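Local coordinates for protein transcriptional repressor PagR (Bacillus anthracis, PDB 2ZKZ) that represses expression of the pagA and atxA genes as a dimeric, DNA-binding transcriptional regulator of the ArsR family, at residues E19-M24 / K64-V69. Sequence-based numbering, arbitrary orientation.
Sequences ELLKTM and KMRGKV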
ATOM      1  N   GLU A  19      -7.514   0.594  -2.859  1.00 23.63           N
ATOM      2  CA  GLU A  19      -7.209   0.564  -4.288  1.00 24.20           C
ATOM      3  C   GLU A  19      -5.870   1.257  -4.575  1.00 22.74           C
ATOM      4  O   GLU A  19      -5.141   0.856  -5.480  1.00 22.87           O
ATOM      5  CB  GLU A  19      -8.356   1.231  -5.071  1.00 26.64           C
ATOM      6  CG  GLU A  19      -8.177   1.296  -6.592  1.00 29.38           C
ATOM      7  CD  GLU A  19      -8.019  -0.070  -7.235  1.00 32.67           C
ATOM      8  OE1 GLU A  19      -8.347  -1.082  -6.583  1.00 34.05           O
ATOM      9  OE2 GLU A  19      -7.575  -0.134  -8.402  1.00 35.13           O
ATOM     10  N   LEU A  20      -5.544   2.287  -3.800  1.00 20.92           N
ATOM     11  CA  LEU A  20      -4.276   3.003  -3.963  1.00 22.09           C
ATOM     12  C   LEU A  20      -3.117   2.067  -3.621  1.00 22.29           C
ATOM     13  O   LEU A  20      -2.125   1.991  -4.340  1.00 20.33           O
ATOM     14  CB  LEU A  20      -4.214   4.231  -3.038  1.00 24.04           C
ATOM     15  CG  LEU A  20      -3.008   5.166  -3.211  1.00 26.46           C
ATOM     16  CD1 LEU A  20      -3.110   5.872  -4.572  1.00 27.61           C
ATOM     17  CD2 LEU A  20      -2.979   6.201  -2.096  1.00 27.48           C
ATOM     18  N   LEU A  21      -3.247   1.345  -2.515  1.00 22.33           N
ATOM     19  CA  LEU A  21      -2.193   0.423  -2.114  1.00 21.74           C
ATOM     20  C   LEU A  21      -2.083  -0.709  -3.133  1.00 19.54           C
ATOM     21  O   LEU A  21      -0.986  -1.118  -3.488  1.00 20.77           O
ATOM     22  CB  LEU A  21      -2.478  -0.141  -0.717  1.00 20.55           C
ATOM     23  CG  LEU A  21      -2.609   0.864   0.435  1.00 21.29           C
ATOM     24  CD1 LEU A  21      -2.814   0.092   1.750  1.00 23.18           C
ATOM     25  CD2 LEU A  21      -1.367   1.736   0.530  1.00 23.72           C
ATOM     26  N   LYS A  22      -3.221  -1.205  -3.610  1.00 19.91           N
ATOM     27  CA  LYS A  22      -3.217  -2.284  -4.591  1.00 21.75           C
ATOM     28  C   LYS A  22      -2.482  -1.874  -5.870  1.00 23.41           C
ATOM     29  O   LYS A  22      -1.687  -2.639  -6.412  1.00 20.23           O
ATOM     30  CB  LYS A  22      -4.648  -2.695  -4.933  1.00 25.89           C
ATOM     31  CG  LYS A  22      -4.743  -3.848  -5.936  1.00 29.52           C
ATOM     32  CD  LYS A  22      -6.181  -4.051  -6.408  1.00 34.48           C
ATOM     33  CE  LYS A  22      -6.283  -5.158  -7.449  1.00 37.02           C
ATOM     34  NZ  LYS A  22      -5.962  -6.480  -6.846  1.00 40.38           N
ATOM     35  N   THR A  23      -2.739  -0.653  -6.335  1.00 21.80           N
ATOM     36  CA  THR A  23      -2.115  -0.147  -7.550  1.00 22.10           C
ATOM     37  C   THR A  23      -0.605   0.043  -7.403  1.00 22.57           C
ATOM     38  O   THR A  23       0.135  -0.096  -8.375  1.00 24.06           O
ATOM     39  CB  THR A  23      -2.774   1.187  -7.995  1.00 22.71           C
ATOM     40  OG1 THR A  23      -4.191   0.999  -8.100  1.00 19.95           O
ATOM     41  CG2 THR A  23      -2.244   1.626  -9.368  1.00 23.83           C
HETATM   42  N   MSE A  24      -0.148   0.362  -6.196  1.00 20.70           N
HETATM   43  CA  MSE A  24       1.286   0.548  -5.931  1.00 23.67           C
HETATM   44  C   MSE A  24       1.981  -0.759  -5.536  1.00 23.44           C
HETATM   45  O   MSE A  24       3.210  -0.812  -5.462  1.00 26.53           O
HETATM   46  CB  MSE A  24       1.503   1.539  -4.773  1.00 24.93           C
HETATM   47  CG  MSE A  24       0.945   2.951  -4.959  1.00 24.82           C
HETATM   48 SE   MSE A  24       1.182   4.023  -3.338  1.00 32.74          SE
HETATM   49  CE  MSE A  24       3.109   4.147  -3.361  1.00 25.28           C
ATOM     50  N   LYS A  64      -1.766   1.617 -15.762  1.00 27.89           N
ATOM     51  CA  LYS A  64      -2.468   1.189 -14.558  1.00 28.65           C
ATOM     52  C   LYS A  64      -2.396   2.235 -13.432  1.00 26.56           C
ATOM     53  O   LYS A  64      -3.342   2.399 -12.664  1.00 23.77           O
ATOM     54  CB  LYS A  64      -1.861  -0.122 -14.060  1.00 31.12           C
ATOM     55  CG  LYS A  64      -2.870  -1.130 -13.538  1.00 40.26           C
ATOM     56  CD  LYS A  64      -3.269  -2.120 -14.619  1.00 43.23           C
ATOM     57  CE  LYS A  64      -4.130  -3.235 -14.042  1.00 45.31           C
ATOM     58  NZ  LYS A  64      -4.385  -4.313 -15.037  1.00 48.34           N
HETATM   59  N   MSE A  65      -1.272   2.937 -13.346  1.00 26.20           N
HETATM   60  CA  MSE A  65      -1.050   3.941 -12.305  1.00 27.37           C
HETATM   61  C   MSE A  65      -1.666   5.314 -12.572  1.00 27.86           C
HETATM   62  O   MSE A  65      -2.044   6.021 -11.635  1.00 26.67           O
HETATM   63  CB  MSE A  65       0.452   4.113 -12.078  1.00 28.38           C
HETATM   64  CG  MSE A  65       1.182   2.794 -11.858  1.00 34.42           C
HETATM   65 SE   MSE A  65       3.113   2.971 -11.785  1.00 37.25          SE
HETATM   66  CE  MSE A  65       3.485   3.580 -13.551  1.00 41.22           C
ATOM     67  N   ARG A  66      -1.754   5.697 -13.840  1.00 27.45           N
ATOM     68  CA  ARG A  66      -2.295   7.006 -14.189  1.00 29.63           C
ATOM     69  C   ARG A  66      -3.699   7.269 -13.662  1.00 28.93           C
ATOM     70  O   ARG A  66      -4.617   6.489 -13.900  1.00 29.24           O
ATOM     71  CB  ARG A  66      -2.302   7.213 -15.713  1.00 31.86           C
ATOM     72  CG  ARG A  66      -3.039   8.492 -16.102  1.00 35.60           C
ATOM     73  CD  ARG A  66      -3.045   8.793 -17.594  1.00 40.52           C
ATOM     74  NE  ARG A  66      -3.718   7.767 -18.385  1.00 41.93           N
ATOM     75  CZ  ARG A  66      -3.083   6.776 -18.996  1.00 41.79           C
ATOM     76  NH1 ARG A  66      -1.764   6.683 -18.901  1.00 44.77           N
ATOM     77  NH2 ARG A  66      -3.764   5.887 -19.703  1.00 44.17           N
ATOM     78  N   GLY A  67      -3.865   8.384 -12.959  1.00 28.00           N
ATOM     79  CA  GLY A  67      -5.175   8.736 -12.445  1.00 28.38           C
ATOM     80  C   GLY A  67      -5.439   8.273 -11.028  1.00 30.93           C
ATOM     81  O   GLY A  67      -6.357   8.759 -10.373  1.00 32.32           O
ATOM     82  N   LYS A  68      -4.640   7.328 -10.548  1.00 30.71           N
ATOM     83  CA  LYS A  68      -4.814   6.815  -9.197  1.00 30.54           C
ATOM     84  C   LYS A  68      -3.575   7.097  -8.366  1.00 29.01           C
ATOM     85  O   LYS A  68      -3.665   7.596  -7.251  1.00 31.53           O
ATOM     86  CB  LYS A  68      -5.061   5.304  -9.228  1.00 32.90           C
ATOM     87  CG  LYS A  68      -6.380   4.883  -9.862  1.00 35.28           C
ATOM     88  CD  LYS A  68      -6.531   3.365  -9.851  1.00 35.81           C
ATOM     89  CE  LYS A  68      -7.861   2.942 -10.450  1.00 37.74           C
ATOM     90  NZ  LYS A  68      -7.971   1.463 -10.537  1.00 39.32           N
ATOM     91  N   VAL A  69      -2.417   6.775  -8.927  1.00 26.30           N
ATOM     92  CA  VAL A  69      -1.155   6.955  -8.228  1.00 26.24           C
ATOM     93  C   VAL A  69      -0.315   8.078  -8.829  1.00 28.06           C
ATOM     94  O   VAL A  69       0.338   8.833  -8.104  1.00 28.20           O
ATOM     95  CB  VAL A  69      -0.336   5.645  -8.272  1.00 26.05           C
ATOM     96  CG1 VAL A  69       1.005   5.834  -7.593  1.00 23.16           C
ATOM     97  CG2 VAL A  69      -1.127   4.523  -7.621  1.00 25.30           C
TER
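Residues 19-24 form the last turns of helix 14-24, whereas 64-69 run off the end of helix 55-65: Arg66 is the first to leave helical angles, and Gly67 adopts a positive phi (94°). Met65 O accepts from both Lys68 N (3.1 Å) and Val69 N (2.8 Å), curling the turn back towards the first helix, with CA-CA distances of 6.5 Å for Leu20-Lys68 and 6.4 Å for Thr23-Met65. Thr23 points into this turn. Its OG1 donates to Glu19 O (2.8 Å), while CG2 packs 3.6 Å from Val69 CG2. That same valine methyl meets Met24 CG (3.7 Å) and Leu20 CD1 (3.9 Å), making an apolar core. At the exposed edge, the extended Lys68 side chain brings NZ 2.7 Å from Glu19 OE2, a hydrogen-bonded salt bridge. The contact thus ties the N-terminal helix to the exit of helix 55-65, which contributes to the predicted helix-turn-helix, just before strand 71-75. Val69 also touches Val33 of helix 27-39 and Val88 of helix 86-95, while Met24 packs on Leu21 of the second subunit.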